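Local structure of 2-hydroxyisobutanoyl-CoA mutase large subunit (Aquincola tertiaricarbonis, 4R3U) at residues 524-529 against 557-562; 183-188 against 541-546; 158-163 against 506-511; 288-293 against 328-333. The protein works with its cobalamin-binding small subunit to interconvert 2-hydroxyisobutyryl-CoA and (S)-3-hydroxybutyryl-CoA. All blocks are in the same frame, centred on the assembly; numbering follows the deposited sequence.

Contact 1. Residues 524-529 against 557-562; sequences MLDQLV and VEKLKG
A salt bridge joins D526 to K559 at the more open margin of the contact, with OD1 of D526 2.8 Å from NZ of K559. The ammonium group approaches OD1 almost in line with its bond to CG, and the two side chains meet at a slant.

The lysine also makes apolar contacts along its stem. CG of K559 leaves anti to the backbone N, and a bend at chi2 (73°) sets CD against the neighbouring helix, 3.9 Å from CB of L525. V529 comes across the stem at about a right angle, its CG2 3.7 Å from CG of K559. An alanine at K559 would probably leave the D526 carboxylate without its counter-ion here and open a gap beside L525 and V529.

This is helix-on-helix packing within the C-terminal helical region: helix 518-532 and helix 553-564 run in broadly the same sense, inclined at 43° with the local axes 9.7 Å apart. Helix 540-549, which lies between them in the chain, receives L528 on T543.

Purely apolar packing occupies the buried part. CD2 of L528 meets CD1 of L560 at 3.9 Å, the two leucines crossing nearly perpendicularly, while CD2 of L560 lies 4.3 Å from CA of V529. The same L560 side chain also touches W184 on helix 183-196.

Contact 2. Residues 183-188 against 541-546; sequences AWILLA and PLTIEL
T543 meets W184, I185 and A188 where helix 540-549 of the C-terminal region lies on helix 183-196, the helix that follows strand 175-178 of the TIM barrel. The helices cross at 64° between their N-to-C directions, and their local axes come within 8.7 Å.

T543 has the most surface covered, and its two branches do different work. CG2, anti to the backbone N, sits among three side chains of the other helix: CB of A188 at 3.7 Å, CG1 of I185 at 4.0 Å and the five-membered ring of W184, standing above its plane by NE1 (3.5 Å) and CD1. OG1 lies on the other branch and has its main polar partner in the carbonyl oxygen of L539, one turn earlier.

A188 is buried almost as much. Its short side chain lets the backbones come close, CA to CA of I544 being 4.4 Å, and CB rests on the peptide between T543 and I544. I544 adds its CG1, 3.8 Å from CB of A188, and its side chain also touches Y239 on helix 226-243.

The indole of W184 packs on I232, I236 and I556 as well, and CG1 of I185 covers the same face as T543, above the ring centre. An alanine in place of W184 would probably open a sizeable gap among these side chains and leave CG1 of I185 without the ring beneath it. At the indole edge, NE1 of W184 points a weak, bent hydrogen bond at OG1 of T543, 3.0 Å away and near the ring plane, with an angle of 128° at the hydrogen.

Contact 3. Residues 158-163 against 506-511; sequences LADMEA and ISRTRR
R508 reaches across to D160 and A163, its guanidinium turned so that one face lies over CA of the aspartate. The carboxylate and guanidinium planes stand 60° apart, which gives a one-point salt bridge through NE in place of a flat, two-pronged pairing. NE of R508 donates to OD1 of D160 at 2.8 Å, with an N-H...O angle of 147°; OD1 lies somewhat out of the guanidinium plane and is met nearly end-on to its C-O bond.

The arginine chain leaves with CG anti to the backbone N and is bent at chi2 and at chi3, the last of which places NE facing the aspartate. Its terminal nitrogens continue past D160 to A163, whose CB is 3.9 Å from both NH1 and NH2 and approaches the group obliquely. Lower on the chain, CD of R508 lies 4.2 Å from CB of A159. R511 comes to the same alanine from a different direction, presenting the edge of its guanidinium, with NH2 4.1 Å from CB of A159.

Second partners fix both charged groups of the main pair. OD2 of D160 is bonded to the backbone N of D156 and of T157 and to NE2 of Q505, while NH2 of R508 forms a salt bridge with E108. R511 has its own ion pair with E515.

The salt bridge fastens two helices whose local N-to-C directions are 132° apart: helix 501-515 of the C-terminal region, and helix 158-164, which belongs to the beta-alpha-beta crossover between the parallel barrel strands 125-128 and 175-178.

Contact 4. Residues 288-293 against 328-333; sequences HVDEFA and FGARNP
D290 grips the backbone of the facing loop with its carboxylate. OD2 accepts from N of R331 at 2.8 Å through its syn lone pair, with an N-H...O angle of 158°, and OD1 takes a weak bond from N of N332 at 3.2 Å. Beside them, CB of A330 packs 3.4 Å from OD1 of D290. CG1 of V289 makes the apolar contact, 4.0 Å from CB of F328, and CG2 sits 3.5 Å from O of F328.

Further out, OD1 of D290 is also bonded to OG of S335, and OD1 of N332 holds N of E334. N of D290 donates to ND1 of H288, in the imidazole plane, at 2.9 Å, which ties down the start of the short turn. G329, with positive phi, takes the chain out of helix 306-327 towards the bonded peptides. The two loops precede barrel strands 298-302 and 340-344, and the side chain of N332 is about 12 Å from the bound acyl-CoA thioester.

With consecutive backbone N-H groups and a serine hydroxyl around it, the D290 carboxylate probably remains ionised, balanced by peptide dipoles more than by R331, whose NE is 6.0 Å from OD2 of D290.

Contact 2 is the fully buried one, apolar but for a weak indole bond, whereas contacts 1, 3 and 4 are only partly buried and each relies on an aspartate. That aspartate pairs with a lysine in contact 1 and an arginine in contact 3, both between helices, but with backbone N-H groups in contact 4, between loops. Contacts 1 and 2 share a cluster: helices 518-532, 540-549 and 553-564 pack together, and CD2 of L542 touches CB of Q527 at 3.4 Å. Contact 2 also touches contact 3, through L186 and M161. Contacts 2 and 3 bring C-terminal helices onto barrel helices; contact 4 lies apart, about 26 Å from contact 2 between centres.

Contact 1. Residues 524-529 against 557-562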
loop_
_atom_site.group_PDB
_atom_site.type_symbol
_atom_site.label_atom_id
_atom_site.label_comp_id
_atom_site.label_asym_id
_atom_site.label_seq_id
_atom_site.Cartn_x
_atom_site.Cartn_y
_atom_site.Cartn_z
ATOM N N MET A 524 20.767 4.531 -50.432
ATOM C CA MET A 524 21.156 4.621 -49.034
ATOM C C MET A 524 20.982 3.259 -48.339
ATOM O O MET A 524 21.737 2.960 -47.414
ATOM C CB MET A 524 20.326 5.687 -48.320
ATOM C CG MET A 524 20.845 7.096 -48.458
ATOM S SD MET A 524 19.812 8.261 -47.511
ATOM C CE MET A 524 20.812 9.719 -47.618
ATOM N N LEU A 525 19.994 2.440 -48.780
ATOM C CA LEU A 525 19.782 1.095 -48.247
ATOM C C LEU A 525 20.943 0.184 -48.683
ATOM O O LEU A 525 21.418 -0.631 -47.893
ATOM C CB LEU A 525 18.420 0.512 -48.704
ATOM C CG LEU A 525 17.169 1.059 -47.998
ATOM C CD1 LEU A 525 15.921 0.565 -48.659
ATOM C CD2 LEU A 525 17.158 0.739 -46.493
ATOM N N ASP A 526 21.427 0.363 -49.925
ATOM C CA ASP A 526 22.561 -0.385 -50.460
ATOM C C ASP A 526 23.836 0.022 -49.712
ATOM O O ASP A 526 24.732 -0.807 -49.535
ATOM C CB ASP A 526 22.735 -0.139 -51.966
ATOM C CG ASP A 526 21.675 -0.705 -52.894
ATOM O OD1 ASP A 526 20.875 -1.554 -52.443
ATOM O OD2 ASP A 526 21.688 -0.342 -54.099
ATOM N N GLN A 527 23.916 1.298 -49.275
ATOM C CA GLN A 527 25.046 1.788 -48.492
ATOM C C GLN A 527 24.970 1.148 -47.099
ATOM O O GLN A 527 25.998 0.773 -46.550
ATOM C CB GLN A 527 25.022 3.313 -48.359
ATOM C CG GLN A 527 25.426 4.105 -49.582
ATOM C CD GLN A 527 24.932 5.528 -49.465
ATOM O OE1 GLN A 527 24.137 6.000 -50.282
ATOM N NE2 GLN A 527 25.353 6.238 -48.421
ATOM N N LEU A 528 23.762 1.009 -46.539
ATOM C CA LEU A 528 23.558 0.388 -45.225
ATOM C C LEU A 528 24.069 -1.071 -45.143
ATOM O O LEU A 528 24.708 -1.433 -44.154
ATOM C CB LEU A 528 22.106 0.524 -44.752
ATOM C CG LEU A 528 21.870 0.273 -43.276
ATOM C CD1 LEU A 528 22.341 1.469 -42.421
ATOM C CD2 LEU A 528 20.420 -0.059 -43.035
ATOM N N VAL A 529 23.823 -1.871 -46.188
ATOM C CA VAL A 529 24.307 -3.247 -46.316
ATOM C C VAL A 529 25.867 -3.255 -46.235
ATOM O O VAL A 529 26.443 -4.096 -45.542
ATOM C CB VAL A 529 23.788 -3.878 -47.642
ATOM C CG1 VAL A 529 24.618 -5.097 -48.058
ATOM C CG2 VAL A 529 22.311 -4.232 -47.534
ATOM N N VAL A 557 14.783 -2.809 -41.988
ATOM C CA VAL A 557 14.746 -4.171 -41.430
ATOM C C VAL A 557 14.866 -5.251 -42.516
ATOM O O VAL A 557 15.701 -6.160 -42.382
ATOM C CB VAL A 557 13.531 -4.388 -40.481
ATOM C CG1 VAL A 557 13.188 -5.869 -40.293
ATOM C CG2 VAL A 557 13.748 -3.696 -39.134
ATOM N N GLU A 558 14.042 -5.148 -43.590
ATOM C CA GLU A 558 14.033 -6.132 -44.686
ATOM C C GLU A 558 15.319 -6.194 -45.443
ATOM O O GLU A 558 15.793 -7.298 -45.720
ATOM C CB GLU A 558 12.845 -5.948 -45.624
ATOM C CG GLU A 558 11.519 -6.307 -44.978
ATOM C CD GLU A 558 11.421 -7.676 -44.329
ATOM O OE1 GLU A 558 11.593 -8.694 -45.043
ATOM O OE2 GLU A 558 11.145 -7.724 -43.106
ATOM N N LYS A 559 15.910 -5.017 -45.758
ATOM C CA LYS A 559 17.189 -4.912 -46.463
ATOM C C LYS A 559 18.293 -5.698 -45.715
ATOM O O LYS A 559 19.040 -6.454 -46.338
ATOM C CB LYS A 559 17.577 -3.429 -46.632
ATOM C CG LYS A 559 18.741 -3.198 -47.565
ATOM C CD LYS A 559 18.335 -3.421 -49.006
ATOM C CE LYS A 559 19.475 -3.259 -49.972
ATOM N NZ LYS A 559 19.006 -3.397 -51.378
ATOM N N LEU A 560 18.355 -5.542 -44.368
ATOM C CA LEU A 560 19.354 -6.200 -43.520
ATOM C C LEU A 560 19.147 -7.706 -43.330
ATOM O O LEU A 560 20.134 -8.416 -43.107
ATOM C CB LEU A 560 19.619 -5.444 -42.207
ATOM C CG LEU A 560 20.122 -3.993 -42.333
ATOM C CD1 LEU A 560 20.382 -3.391 -40.962
ATOM C CD2 LEU A 560 21.412 -3.895 -43.173
ATOM N N LYS A 561 17.886 -8.201 -43.485
ATOM C CA LYS A 561 17.555 -9.633 -43.423
ATOM C C LYS A 561 18.243 -10.407 -44.581
ATOM O O LYS A 561 18.624 -11.561 -44.402
ATOM C CB LYS A 561 16.044 -9.853 -43.498
ATOM C CG LYS A 561 15.336 -9.729 -42.163
ATOM C CD LYS A 561 13.839 -9.825 -42.372
ATOM C CE LYS A 561 13.077 -9.808 -41.075
ATOM N NZ LYS A 561 11.618 -9.653 -41.304
ATOM N N GLY A 562 18.420 -9.740 -45.726
ATOM C CA GLY A 562 19.097 -10.266 -46.911
ATOM C C GLY A 562 20.546 -10.675 -46.697
ATOM O O GLY A 562 21.028 -11.601 -47.363
#

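Contact 2. Residues 183-188 against 541-546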
loop_
_atom_site.group_PDB
_atom_site.type_symbol
_atom_site.label_atom_id
_atom_site.label_comp_id
_atom_site.label_asym_id
_atom_site.label_seq_id
_atom_site.Cartn_x
_atom_site.Cartn_y
_atom_site.Cartn_z
ATOM N N ALA A 183 15.272 -1.028 -32.051
ATOM C CA ALA A 183 15.612 0.121 -31.220
ATOM C C ALA A 183 16.464 1.154 -31.939
ATOM O O ALA A 183 16.259 2.359 -31.721
ATOM C CB ALA A 183 16.320 -0.330 -29.954
ATOM N N TRP A 184 17.432 0.696 -32.784
ATOM C CA TRP A 184 18.338 1.605 -33.482
ATOM C C TRP A 184 17.618 2.531 -34.453
ATOM O O TRP A 184 17.986 3.704 -34.569
ATOM C CB TRP A 184 19.542 0.863 -34.084
ATOM C CG TRP A 184 19.480 0.515 -35.552
ATOM C CD1 TRP A 184 20.102 1.173 -36.574
ATOM C CD2 TRP A 184 18.833 -0.624 -36.141
ATOM N NE1 TRP A 184 19.884 0.517 -37.766
ATOM C CE2 TRP A 184 19.101 -0.587 -37.531
ATOM C CE3 TRP A 184 18.030 -1.665 -35.635
ATOM C CZ2 TRP A 184 18.614 -1.569 -38.418
ATOM C CZ3 TRP A 184 17.520 -2.612 -36.517
ATOM C CH2 TRP A 184 17.828 -2.575 -37.884
ATOM N N ILE A 185 16.561 2.006 -35.107
ATOM C CA ILE A 185 15.706 2.730 -36.059
ATOM C C ILE A 185 14.944 3.835 -35.299
ATOM O O ILE A 185 14.927 4.978 -35.732
ATOM C CB ILE A 185 14.782 1.729 -36.830
ATOM C CG1 ILE A 185 15.609 0.891 -37.814
ATOM C CG2 ILE A 185 13.606 2.446 -37.530
ATOM C CD1 ILE A 185 14.971 -0.293 -38.246
ATOM N N LEU A 186 14.373 3.495 -34.142
ATOM C CA LEU A 186 13.671 4.474 -33.311
ATOM C C LEU A 186 14.582 5.529 -32.715
ATOM O O LEU A 186 14.185 6.692 -32.656
ATOM C CB LEU A 186 12.770 3.803 -32.279
ATOM C CG LEU A 186 11.349 3.699 -32.758
ATOM C CD1 LEU A 186 11.180 2.611 -33.765
ATOM C CD2 LEU A 186 10.455 3.450 -31.654
ATOM N N LEU A 187 15.832 5.146 -32.365
ATOM C CA LEU A 187 16.838 6.089 -31.894
ATOM C C LEU A 187 17.259 7.045 -33.043
ATOM O O LEU A 187 17.446 8.244 -32.811
ATOM C CB LEU A 187 18.062 5.361 -31.294
ATOM C CG LEU A 187 19.206 6.254 -30.765
ATOM C CD1 LEU A 187 18.727 7.280 -29.698
ATOM C CD2 LEU A 187 20.371 5.425 -30.295
ATOM N N ALA A 188 17.382 6.516 -34.274
ATOM C CA ALA A 188 17.708 7.308 -35.458
ATOM C C ALA A 188 16.599 8.334 -35.708
ATOM O O ALA A 188 16.903 9.484 -36.020
ATOM C CB ALA A 188 17.866 6.408 -36.667
ATOM N N PRO A 541 24.787 6.552 -37.982
ATOM C CA PRO A 541 24.745 7.714 -38.896
ATOM C C PRO A 541 23.882 7.571 -40.146
ATOM O O PRO A 541 23.117 8.486 -40.461
ATOM C CB PRO A 541 26.215 7.944 -39.244
ATOM C CG PRO A 541 26.956 7.381 -38.121
ATOM C CD PRO A 541 26.187 6.204 -37.645
ATOM N N LEU A 542 23.999 6.431 -40.848
ATOM C CA LEU A 542 23.248 6.169 -42.074
ATOM C C LEU A 542 21.778 5.887 -41.846
ATOM O O LEU A 542 20.983 6.245 -42.709
ATOM C CB LEU A 542 23.926 5.080 -42.924
ATOM C CG LEU A 542 23.541 4.957 -44.388
ATOM C CD1 LEU A 542 23.561 6.293 -45.093
ATOM C CD2 LEU A 542 24.466 4.030 -45.063
ATOM N N THR A 543 21.413 5.245 -40.705
ATOM C CA THR A 543 20.018 4.979 -40.338
ATOM C C THR A 543 19.327 6.345 -40.059
ATOM O O THR A 543 18.154 6.507 -40.415
ATOM C CB THR A 543 19.899 4.004 -39.156
ATOM O OG1 THR A 543 20.752 2.883 -39.351
ATOM C CG2 THR A 543 18.471 3.505 -38.949
ATOM N N ILE A 544 20.068 7.330 -39.470
ATOM C CA ILE A 544 19.572 8.701 -39.246
ATOM C C ILE A 544 19.247 9.350 -40.618
ATOM O O ILE A 544 18.157 9.905 -40.777
ATOM C CB ILE A 544 20.494 9.592 -38.331
ATOM C CG1 ILE A 544 20.691 8.966 -36.931
ATOM C CG2 ILE A 544 19.921 11.013 -38.170
ATOM C CD1 ILE A 544 21.948 9.436 -36.185
ATOM N N GLU A 545 20.140 9.203 -41.621
ATOM C CA GLU A 545 19.904 9.743 -42.965
ATOM C C GLU A 545 18.729 9.072 -43.678
ATOM O O GLU A 545 17.911 9.747 -44.314
ATOM C CB GLU A 545 21.175 9.707 -43.809
ATOM C CG GLU A 545 22.169 10.806 -43.447
ATOM C CD GLU A 545 21.589 12.209 -43.369
ATOM O OE1 GLU A 545 21.041 12.676 -44.394
ATOM O OE2 GLU A 545 21.618 12.811 -42.267
ATOM N N LEU A 546 18.604 7.759 -43.488
ATOM C CA LEU A 546 17.534 6.950 -44.056
ATOM C C LEU A 546 16.142 7.377 -43.584
ATOM O O LEU A 546 15.300 7.710 -44.421
ATOM C CB LEU A 546 17.771 5.463 -43.760
ATOM C CG LEU A 546 18.674 4.713 -44.748
ATOM C CD1 LEU A 546 19.201 3.433 -44.121
ATOM C CD2 LEU A 546 17.941 4.430 -46.064
#

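Contact 3. Residues 158-163 against 506-511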
loop_
_atom_site.group_PDB
_atom_site.type_symbol
_atom_site.label_atom_id
_atom_site.label_comp_id
_atom_site.label_asym_id
_atom_site.label_seq_id
_atom_site.Cartn_x
_atom_site.Cartn_y
_atom_site.Cartn_z
ATOM N N LEU A 158 9.309 8.354 -39.467
ATOM C CA LEU A 158 9.674 9.497 -38.631
ATOM C C LEU A 158 8.436 10.414 -38.495
ATOM O O LEU A 158 8.220 11.002 -37.426
ATOM C CB LEU A 158 10.855 10.233 -39.267
ATOM C CG LEU A 158 11.213 11.647 -38.795
ATOM C CD1 LEU A 158 11.594 11.670 -37.312
ATOM C CD2 LEU A 158 12.354 12.194 -39.637
ATOM N N ALA A 159 7.600 10.475 -39.563
ATOM C CA ALA A 159 6.337 11.203 -39.614
ATOM C C ALA A 159 5.421 10.804 -38.446
ATOM O O ALA A 159 4.802 11.680 -37.844
ATOM C CB ALA A 159 5.642 10.934 -40.931
ATOM N N ASP A 160 5.363 9.492 -38.100
ATOM C CA ASP A 160 4.555 8.954 -36.999
ATOM C C ASP A 160 5.120 9.421 -35.662
ATOM O O ASP A 160 4.356 9.619 -34.693
ATOM C CB ASP A 160 4.566 7.417 -36.975
ATOM C CG ASP A 160 4.050 6.667 -38.178
ATOM O OD1 ASP A 160 3.203 7.222 -38.913
ATOM O OD2 ASP A 160 4.411 5.479 -38.329
ATOM N N MET A 161 6.468 9.489 -35.570
ATOM C CA MET A 161 7.115 9.948 -34.332
ATOM C C MET A 161 6.824 11.455 -34.081
ATOM O O MET A 161 6.709 11.866 -32.925
ATOM C CB MET A 161 8.631 9.663 -34.330
ATOM C CG MET A 161 9.267 9.884 -32.964
ATOM S SD MET A 161 10.965 9.305 -32.828
ATOM C CE MET A 161 10.669 7.466 -32.843
ATOM N N GLU A 162 6.678 12.250 -35.156
ATOM C CA GLU A 162 6.359 13.667 -35.078
ATOM C C GLU A 162 4.975 13.787 -34.472
ATOM O O GLU A 162 4.791 14.610 -33.574
ATOM C CB GLU A 162 6.418 14.314 -36.469
ATOM C CG GLU A 162 7.828 14.356 -37.032
ATOM C CD GLU A 162 7.993 14.670 -38.506
ATOM O OE1 GLU A 162 6.995 14.609 -39.260
ATOM O OE2 GLU A 162 9.145 14.937 -38.914
ATOM N N ALA A 163 4.027 12.898 -34.895
ATOM C CA ALA A 163 2.647 12.805 -34.375
ATOM C C ALA A 163 2.681 12.384 -32.927
ATOM O O ALA A 163 1.974 12.980 -32.117
ATOM C CB ALA A 163 1.825 11.810 -35.183
ATOM N N ILE A 506 -1.720 3.013 -42.272
ATOM C CA ILE A 506 -1.252 2.652 -43.630
ATOM C C ILE A 506 -1.259 3.886 -44.548
ATOM O O ILE A 506 -0.290 4.118 -45.280
ATOM C CB ILE A 506 -2.032 1.474 -44.272
ATOM C CG1 ILE A 506 -2.478 0.357 -43.275
ATOM C CG2 ILE A 506 -1.347 0.906 -45.522
ATOM C CD1 ILE A 506 -1.501 -0.473 -42.648
ATOM N N SER A 507 -2.332 4.700 -44.457
ATOM C CA SER A 507 -2.520 5.938 -45.216
ATOM C C SER A 507 -1.272 6.803 -45.158
ATOM O O SER A 507 -0.802 7.242 -46.210
ATOM C CB SER A 507 -3.709 6.717 -44.668
ATOM O OG SER A 507 -4.920 6.025 -44.908
ATOM N N ARG A 508 -0.729 7.026 -43.927
ATOM C CA ARG A 508 0.476 7.817 -43.679
ATOM C C ARG A 508 1.735 7.136 -44.193
ATOM O O ARG A 508 2.555 7.809 -44.822
ATOM C CB ARG A 508 0.617 8.156 -42.193
ATOM C CG ARG A 508 1.848 9.008 -41.854
ATOM C CD ARG A 508 1.587 9.958 -40.722
ATOM N NE ARG A 508 1.318 9.222 -39.493
ATOM C CZ ARG A 508 0.598 9.684 -38.486
ATOM N NH1 ARG A 508 0.370 8.922 -37.422
ATOM N NH2 ARG A 508 0.071 10.896 -38.543
ATOM N N THR A 509 1.897 5.824 -43.926
ATOM C CA THR A 509 3.053 5.033 -44.372
ATOM C C THR A 509 3.153 5.061 -45.898
ATOM O O THR A 509 4.245 5.312 -46.422
ATOM C CB THR A 509 3.066 3.624 -43.721
ATOM O OG1 THR A 509 3.197 3.797 -42.315
ATOM C CG2 THR A 509 4.237 2.770 -44.179
ATOM N N ARG A 510 1.995 4.866 -46.603
ATOM C CA ARG A 510 1.885 4.871 -48.074
ATOM C C ARG A 510 2.283 6.231 -48.662
ATOM O O ARG A 510 2.939 6.279 -49.718
ATOM C CB ARG A 510 0.452 4.512 -48.538
ATOM C CG ARG A 510 0.076 3.035 -48.418
ATOM C CD ARG A 510 -1.249 2.735 -49.106
ATOM N NE ARG A 510 -1.713 1.375 -48.827
ATOM C CZ ARG A 510 -2.941 0.920 -49.090
ATOM N NH1 ARG A 510 -3.860 1.726 -49.614
ATOM N NH2 ARG A 510 -3.265 -0.337 -48.804
ATOM N N ARG A 511 1.865 7.323 -47.978
ATOM C CA ARG A 511 2.103 8.713 -48.325
ATOM C C ARG A 511 3.596 9.022 -48.219
ATOM O O ARG A 511 4.172 9.570 -49.165
ATOM C CB ARG A 511 1.287 9.633 -47.393
ATOM C CG ARG A 511 1.200 11.092 -47.833
ATOM C CD ARG A 511 0.928 12.053 -46.683
ATOM N NE ARG A 511 1.769 11.838 -45.495
ATOM C CZ ARG A 511 2.606 12.737 -44.987
ATOM N NH1 ARG A 511 2.736 13.930 -45.555
ATOM N NH2 ARG A 511 3.319 12.450 -43.908
#

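Contact 4. Residues 288-293 against 328-333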
loop_
_atom_site.group_PDB
_atom_site.type_symbol
_atom_site.label_atom_id
_atom_site.label_comp_id
_atom_site.label_asym_id
_atom_site.label_seq_id
_atom_site.Cartn_x
_atom_site.Cartn_y
_atom_site.Cartn_z
ATOM N N HIS A 288 37.063 2.756 -23.978
ATOM C CA HIS A 288 37.350 2.550 -22.569
ATOM C C HIS A 288 36.028 2.521 -21.836
ATOM O O HIS A 288 35.130 3.308 -22.148
ATOM C CB HIS A 288 38.224 3.705 -22.041
ATOM C CG HIS A 288 38.736 3.513 -20.638
ATOM N ND1 HIS A 288 37.904 3.649 -19.534
ATOM C CD2 HIS A 288 39.986 3.231 -20.204
ATOM C CE1 HIS A 288 38.665 3.409 -18.476
ATOM N NE2 HIS A 288 39.922 3.156 -18.827
ATOM N N VAL A 289 35.925 1.625 -20.845
ATOM C CA VAL A 289 34.762 1.439 -19.965
ATOM C C VAL A 289 34.186 2.759 -19.453
ATOM O O VAL A 289 32.965 2.932 -19.453
ATOM C CB VAL A 289 35.017 0.457 -18.789
ATOM C CG1 VAL A 289 33.713 -0.185 -18.333
ATOM C CG2 VAL A 289 36.058 -0.604 -19.140
ATOM N N ASP A 290 35.056 3.696 -19.040
ATOM C CA ASP A 290 34.620 4.982 -18.486
ATOM C C ASP A 290 33.980 5.956 -19.501
ATOM O O ASP A 290 33.333 6.926 -19.099
ATOM C CB ASP A 290 35.717 5.618 -17.606
ATOM C CG ASP A 290 36.087 4.809 -16.368
ATOM O OD1 ASP A 290 35.186 4.224 -15.750
ATOM O OD2 ASP A 290 37.275 4.819 -15.983
ATOM N N GLU A 291 34.105 5.663 -20.811
ATOM C CA GLU A 291 33.482 6.475 -21.859
ATOM C C GLU A 291 31.973 6.163 -21.979
ATOM O O GLU A 291 31.249 6.966 -22.565
ATOM C CB GLU A 291 34.140 6.218 -23.228
ATOM C CG GLU A 291 35.577 6.687 -23.396
ATOM C CD GLU A 291 36.072 6.569 -24.828
ATOM O OE1 GLU A 291 37.054 5.823 -25.060
ATOM O OE2 GLU A 291 35.462 7.205 -25.722
ATOM N N PHE A 292 31.504 4.988 -21.483
ATOM C CA PHE A 292 30.107 4.561 -21.658
ATOM C C PHE A 292 29.421 4.006 -20.418
ATOM O O PHE A 292 28.213 4.205 -20.269
ATOM C CB PHE A 292 29.981 3.582 -22.853
ATOM C CG PHE A 292 30.603 2.222 -22.629
ATOM C CD1 PHE A 292 31.957 2.008 -22.879
ATOM C CD2 PHE A 292 29.836 1.151 -22.164
ATOM C CE1 PHE A 292 32.535 0.755 -22.652
ATOM C CE2 PHE A 292 30.417 -0.100 -21.933
ATOM C CZ PHE A 292 31.764 -0.285 -22.173
ATOM N N ALA A 293 30.166 3.323 -19.518
ATOM C CA ALA A 293 29.606 2.772 -18.276
ATOM C C ALA A 293 28.774 3.761 -17.446
ATOM O O ALA A 293 27.689 3.357 -16.978
ATOM C CB ALA A 293 30.669 2.117 -17.435
ATOM N N PHE A 328 36.142 -4.780 -14.676
ATOM C CA PHE A 328 36.369 -3.952 -15.848
ATOM C C PHE A 328 37.432 -2.877 -15.692
ATOM O O PHE A 328 37.882 -2.311 -16.694
ATOM C CB PHE A 328 35.045 -3.459 -16.468
ATOM C CG PHE A 328 34.183 -4.610 -16.951
ATOM C CD1 PHE A 328 34.610 -5.441 -17.991
ATOM C CD2 PHE A 328 32.968 -4.893 -16.339
ATOM C CE1 PHE A 328 33.820 -6.521 -18.422
ATOM C CE2 PHE A 328 32.170 -5.966 -16.779
ATOM C CZ PHE A 328 32.598 -6.766 -17.817
ATOM N N GLY A 329 37.874 -2.656 -14.448
ATOM C CA GLY A 329 38.883 -1.667 -14.111
ATOM C C GLY A 329 38.420 -0.239 -14.297
ATOM O O GLY A 329 39.212 0.632 -14.660
ATOM N N ALA A 330 37.148 0.023 -14.046
ATOM C CA ALA A 330 36.588 1.370 -14.174
ATOM C C ALA A 330 37.222 2.285 -13.123
ATOM O O ALA A 330 37.542 1.829 -12.016
ATOM C CB ALA A 330 35.070 1.338 -14.005
ATOM N N ARG A 331 37.480 3.552 -13.503
ATOM C CA ARG A 331 38.082 4.541 -12.610
ATOM C C ARG A 331 37.151 5.724 -12.307
ATOM O O ARG A 331 37.384 6.440 -11.330
ATOM C CB ARG A 331 39.454 4.980 -13.130
ATOM C CG ARG A 331 40.347 3.793 -13.399
ATOM C CD ARG A 331 41.780 4.128 -13.596
ATOM N NE ARG A 331 42.591 2.948 -13.873
ATOM C CZ ARG A 331 42.840 1.960 -13.011
ATOM N NH1 ARG A 331 42.331 1.993 -11.783
ATOM N NH2 ARG A 331 43.634 0.955 -13.356
ATOM N N ASN A 332 36.103 5.919 -13.137
ATOM C CA ASN A 332 35.100 6.968 -12.977
ATOM C C ASN A 332 34.027 6.399 -12.044
ATOM O O ASN A 332 33.454 5.348 -12.360
ATOM C CB ASN A 332 34.497 7.379 -14.352
ATOM C CG ASN A 332 33.466 8.510 -14.364
ATOM O OD1 ASN A 332 32.781 8.810 -13.375
ATOM N ND2 ASN A 332 33.295 9.129 -15.526
ATOM N N PRO A 333 33.749 7.073 -10.894
ATOM C CA PRO A 333 32.751 6.548 -9.941
ATOM C C PRO A 333 31.364 6.298 -10.523
ATOM O O PRO A 333 30.703 5.344 -10.096
ATOM C CB PRO A 333 32.731 7.593 -8.822
ATOM C CG PRO A 333 33.325 8.818 -9.430
ATOM C CD PRO A 333 34.358 8.321 -10.389
#